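Local structure of basic membrane lipoprotein (Brucella melitensis biovar Abortus, 3S99) at residues A[131-136]-A[167-172]. The protein binds adenine and probably other purines such as guanine, and may be part of an ABC-type system for their uptake. Residues are numbered along the deposited sequence; the frame is centred on the assembly and turned at random.
Sequences RFYEGR and INSFML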
ATOM      1  N   ARG A 131       6.747  -0.875   3.634  1.00 14.46           N
ATOM      2  CA  ARG A 131       6.524  -2.308   3.780  1.00 14.60           C
ATOM      3  C   ARG A 131       5.046  -2.598   4.094  1.00 15.03           C
ATOM      4  O   ARG A 131       4.721  -3.061   5.203  1.00 14.77           O
ATOM      5  CB  ARG A 131       7.391  -2.872   4.903  1.00 14.67           C
ATOM      6  CG  ARG A 131       8.876  -2.691   4.682  1.00 16.14           C
ATOM      7  CD  ARG A 131       9.708  -3.456   5.713  1.00 18.34           C
ATOM      8  NE  ARG A 131      11.125  -3.166   5.533  1.00 17.39           N
ATOM      9  CZ  ARG A 131      11.957  -3.814   4.722  1.00 16.99           C
ATOM     10  NH1 ARG A 131      11.557  -4.858   4.022  1.00 17.84           N
ATOM     11  NH2 ARG A 131      13.229  -3.414   4.611  1.00 16.28           N
ATOM     12  N   PHE A 132       4.163  -2.327   3.126  1.00 13.83           N
ATOM     13  CA  PHE A 132       2.744  -2.552   3.339  1.00 13.79           C
ATOM     14  C   PHE A 132       2.421  -3.991   3.785  1.00 13.47           C
ATOM     15  O   PHE A 132       1.475  -4.229   4.512  1.00 13.35           O
ATOM     16  CB  PHE A 132       1.942  -2.293   2.069  1.00 14.12           C
ATOM     17  CG  PHE A 132       2.273  -0.999   1.366  1.00 14.08           C
ATOM     18  CD1 PHE A 132       1.851   0.213   1.873  1.00 13.80           C
ATOM     19  CD2 PHE A 132       2.987  -1.003   0.184  1.00 15.07           C
ATOM     20  CE1 PHE A 132       2.135   1.379   1.214  1.00 15.06           C
ATOM     21  CE2 PHE A 132       3.259   0.184  -0.493  1.00 15.38           C
ATOM     22  CZ  PHE A 132       2.832   1.374   0.043  1.00 14.64           C
ATOM     23  N   TYR A 133       3.204  -4.943   3.321  1.00 13.79           N
ATOM     24  CA  TYR A 133       3.003  -6.366   3.623  1.00 14.30           C
ATOM     25  C   TYR A 133       3.099  -6.664   5.131  1.00 14.49           C
ATOM     26  O   TYR A 133       2.642  -7.722   5.582  1.00 16.60           O
ATOM     27  CB  TYR A 133       4.000  -7.227   2.823  1.00 13.98           C
ATOM     28  CG  TYR A 133       5.432  -7.095   3.312  1.00 13.95           C
ATOM     29  CD1 TYR A 133       6.345  -6.296   2.657  1.00 14.47           C
ATOM     30  CD2 TYR A 133       5.852  -7.749   4.468  1.00 16.69           C
ATOM     31  CE1 TYR A 133       7.659  -6.163   3.136  1.00 16.64           C
ATOM     32  CE2 TYR A 133       7.146  -7.610   4.950  1.00 18.11           C
ATOM     33  CZ  TYR A 133       8.039  -6.823   4.265  1.00 18.43           C
ATOM     34  OH  TYR A 133       9.294  -6.695   4.782  1.00 22.66           O
ATOM     35  N   GLU A 134       3.655  -5.747   5.917  1.00 13.73           N
ATOM     36  CA  GLU A 134       3.671  -5.918   7.355  1.00 14.14           C
ATOM     37  C   GLU A 134       2.257  -5.822   7.910  1.00 14.12           C
ATOM     38  O   GLU A 134       1.859  -6.654   8.711  1.00 13.86           O
ATOM     39  CB  GLU A 134       4.605  -4.917   8.030  1.00 14.60           C
ATOM     40  CG  GLU A 134       6.084  -5.193   7.777  1.00 16.16           C
ATOM     41  CD  GLU A 134       7.029  -4.204   8.489  1.00 15.80           C
ATOM     42  OE1 GLU A 134       6.576  -3.120   8.856  1.00 19.90           O
ATOM     43  OE2 GLU A 134       8.233  -4.515   8.673  1.00 20.81           O
ATOM     44  N   GLY A 135       1.474  -4.857   7.407  1.00 13.93           N
ATOM     45  CA  GLY A 135       0.063  -4.722   7.748  1.00 12.88           C
ATOM     46  C   GLY A 135      -0.750  -5.885   7.239  1.00 13.20           C
ATOM     47  O   GLY A 135      -1.691  -6.314   7.886  1.00 14.14           O
ATOM     48  N   ARG A 136      -0.402  -6.405   6.074  1.00 12.34           N
ATOM     49  CA  ARG A 136      -1.123  -7.533   5.527  1.00 12.00           C
ATOM     50  C   ARG A 136      -1.042  -8.747   6.460  1.00 12.26           C
ATOM     51  O   ARG A 136      -1.988  -9.534   6.549  1.00 12.65           O
ATOM     52  CB  ARG A 136      -0.537  -7.925   4.184  1.00 11.82           C
ATOM     53  CG  ARG A 136      -0.726  -6.874   3.099  1.00 13.34           C
ATOM     54  CD  ARG A 136      -2.134  -6.875   2.599  1.00 13.58           C
ATOM     55  NE  ARG A 136      -2.286  -5.893   1.523  1.00 14.94           N
ATOM     56  CZ  ARG A 136      -3.430  -5.527   0.981  1.00 12.21           C
ATOM     57  NH1 ARG A 136      -4.580  -6.013   1.403  1.00 13.83           N
ATOM     58  NH2 ARG A 136      -3.411  -4.639  -0.005  1.00 14.89           N
ATOM     59  N   ILE A 167      -0.359 -10.315  -0.990  1.00 14.60           N
ATOM     60  CA  ILE A 167      -1.134 -11.539  -1.021  1.00 14.64           C
ATOM     61  C   ILE A 167      -0.404 -12.613  -0.201  1.00 14.62           C
ATOM     62  O   ILE A 167      -1.011 -13.288   0.652  1.00 14.55           O
ATOM     63  CB  ILE A 167      -1.363 -12.012  -2.470  1.00 15.15           C
ATOM     64  CG1 ILE A 167      -2.273 -11.027  -3.220  1.00 17.04           C
ATOM     65  CG2 ILE A 167      -1.960 -13.428  -2.499  1.00 15.57           C
ATOM     66  CD1 ILE A 167      -2.370 -11.269  -4.781  1.00 17.01           C
ATOM     67  N   ASN A 168       0.894 -12.756  -0.443  1.00 14.57           N
ATOM     68  CA  ASN A 168       1.685 -13.777   0.241  1.00 15.37           C
ATOM     69  C   ASN A 168       1.743 -13.540   1.723  1.00 15.39           C
ATOM     70  O   ASN A 168       1.558 -14.481   2.498  1.00 17.81           O
ATOM     71  CB  ASN A 168       3.088 -13.861  -0.320  1.00 15.75           C
ATOM     72  CG  ASN A 168       3.141 -14.580  -1.647  1.00 17.22           C
ATOM     73  OD1 ASN A 168       2.319 -15.446  -1.918  1.00 16.55           O
ATOM     74  ND2 ASN A 168       4.129 -14.223  -2.481  1.00 16.28           N
ATOM     75  N   SER A 169       1.999 -12.297   2.130  1.00 14.05           N
ATOM     76  CA  SER A 169       2.026 -11.970   3.543  1.00 13.58           C
ATOM     77  C   SER A 169       0.702 -12.204   4.257  1.00 12.84           C
ATOM     78  O   SER A 169       0.672 -12.733   5.376  1.00 13.53           O
ATOM     79  CB  SER A 169       2.457 -10.534   3.747  1.00 12.65           C
ATOM     80  OG  SER A 169       2.642 -10.304   5.116  1.00 13.66           O
ATOM     81  N   PHE A 170      -0.391 -11.793   3.623  1.00 12.38           N
ATOM     82  CA  PHE A 170      -1.730 -12.033   4.137  1.00 12.99           C
ATOM     83  C   PHE A 170      -2.006 -13.524   4.391  1.00 13.78           C
ATOM     84  O   PHE A 170      -2.483 -13.914   5.466  1.00 12.86           O
ATOM     85  CB  PHE A 170      -2.752 -11.426   3.170  1.00 12.24           C
ATOM     86  CG  PHE A 170      -4.182 -11.616   3.588  1.00 12.50           C
ATOM     87  CD1 PHE A 170      -4.734 -10.847   4.592  1.00 10.91           C
ATOM     88  CD2 PHE A 170      -4.991 -12.539   2.931  1.00 14.66           C
ATOM     89  CE1 PHE A 170      -6.061 -11.016   4.965  1.00 11.86           C
ATOM     90  CE2 PHE A 170      -6.326 -12.717   3.318  1.00 15.48           C
ATOM     91  CZ  PHE A 170      -6.856 -11.951   4.310  1.00 12.95           C
ATOM     92  N   MET A 171      -1.633 -14.359   3.416  1.00 15.22           N
ATOM     93  CA  MET A 171      -1.805 -15.793   3.525  1.00 16.85           C
ATOM     94  C   MET A 171      -0.947 -16.369   4.679  1.00 17.11           C
ATOM     95  O   MET A 171      -1.435 -17.202   5.484  1.00 17.30           O
ATOM     96  CB  MET A 171      -1.444 -16.459   2.173  1.00 17.31           C
ATOM     97  CG  MET A 171      -1.669 -17.954   2.085  1.00 22.98           C
ATOM     98  SD  MET A 171      -3.396 -18.544   2.359  1.00 29.25           S
ATOM     99  CE  MET A 171      -4.276 -17.217   1.566  1.00 22.22           C
ATOM    100  N   LEU A 172       0.314 -15.949   4.766  1.00 16.71           N
ATOM    101  CA  LEU A 172       1.195 -16.446   5.824  1.00 17.14           C
ATOM    102  C   LEU A 172       0.626 -16.085   7.206  1.00 17.35           C
ATOM    103  O   LEU A 172       0.666 -16.908   8.121  1.00 18.31           O
ATOM    104  CB  LEU A 172       2.629 -15.896   5.681  1.00 17.45           C
ATOM    105  CG  LEU A 172       3.408 -16.430   4.461  1.00 17.67           C
ATOM    106  CD1 LEU A 172       4.720 -15.659   4.211  1.00 18.36           C
ATOM    107  CD2 LEU A 172       3.740 -17.896   4.650  1.00 18.66           C
TER
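Ser-169 reaches across to the backbone of Tyr-133 and joins helix 132-146 to helix 161-175. CB of Ser-169 packs 3.8 Å from CB of Tyr-133. The same CB of Ser-169 lies 4.0 Å from CB of Arg-136. OG of Ser-169 then gives a hydrogen bond of 2.6 Å to O of Tyr-133. The hydroxyl can do this because it stands opposite its own backbone N (chi1 -172°). OG approaches tilted 28° from the carbonyl plane. It also lies at the edge of the Tyr-133 ring, near its plane. That ring leads away from helix 161-175 and meets Phe-316, while its OH accepts a hydrogen bond from NH1 of Arg-131.

At Arg-136 and Phe-170 the backbones come close, with the two CA atoms 4.7 Å apart. CA of Phe-170 makes a C-H...O contact of 3.5 Å with O of Arg-136. CD1 of Phe-170 brings its ring edge to 3.6 Å from the same O of Arg-136. The ring continues to Tyr-154, which it meets edge-to-face. Arg-136 touches this interface with its CB, then bends away at its second torsion. Its NH2 hydrogen-bonds to O of Gln-214 near the adenine pocket.

The axes of the short segments come within 7.9 Å. In sequence the two helices flank strand 151-156, and both pack against it. They belong to the lobe built on the mixed sheet of this two-lobed, periplasmic-binding-protein-like fold. The chemistry implies that one buried hydroxyl-to-carbonyl hydrogen bond and a weak C-H...O contact tie the helices together.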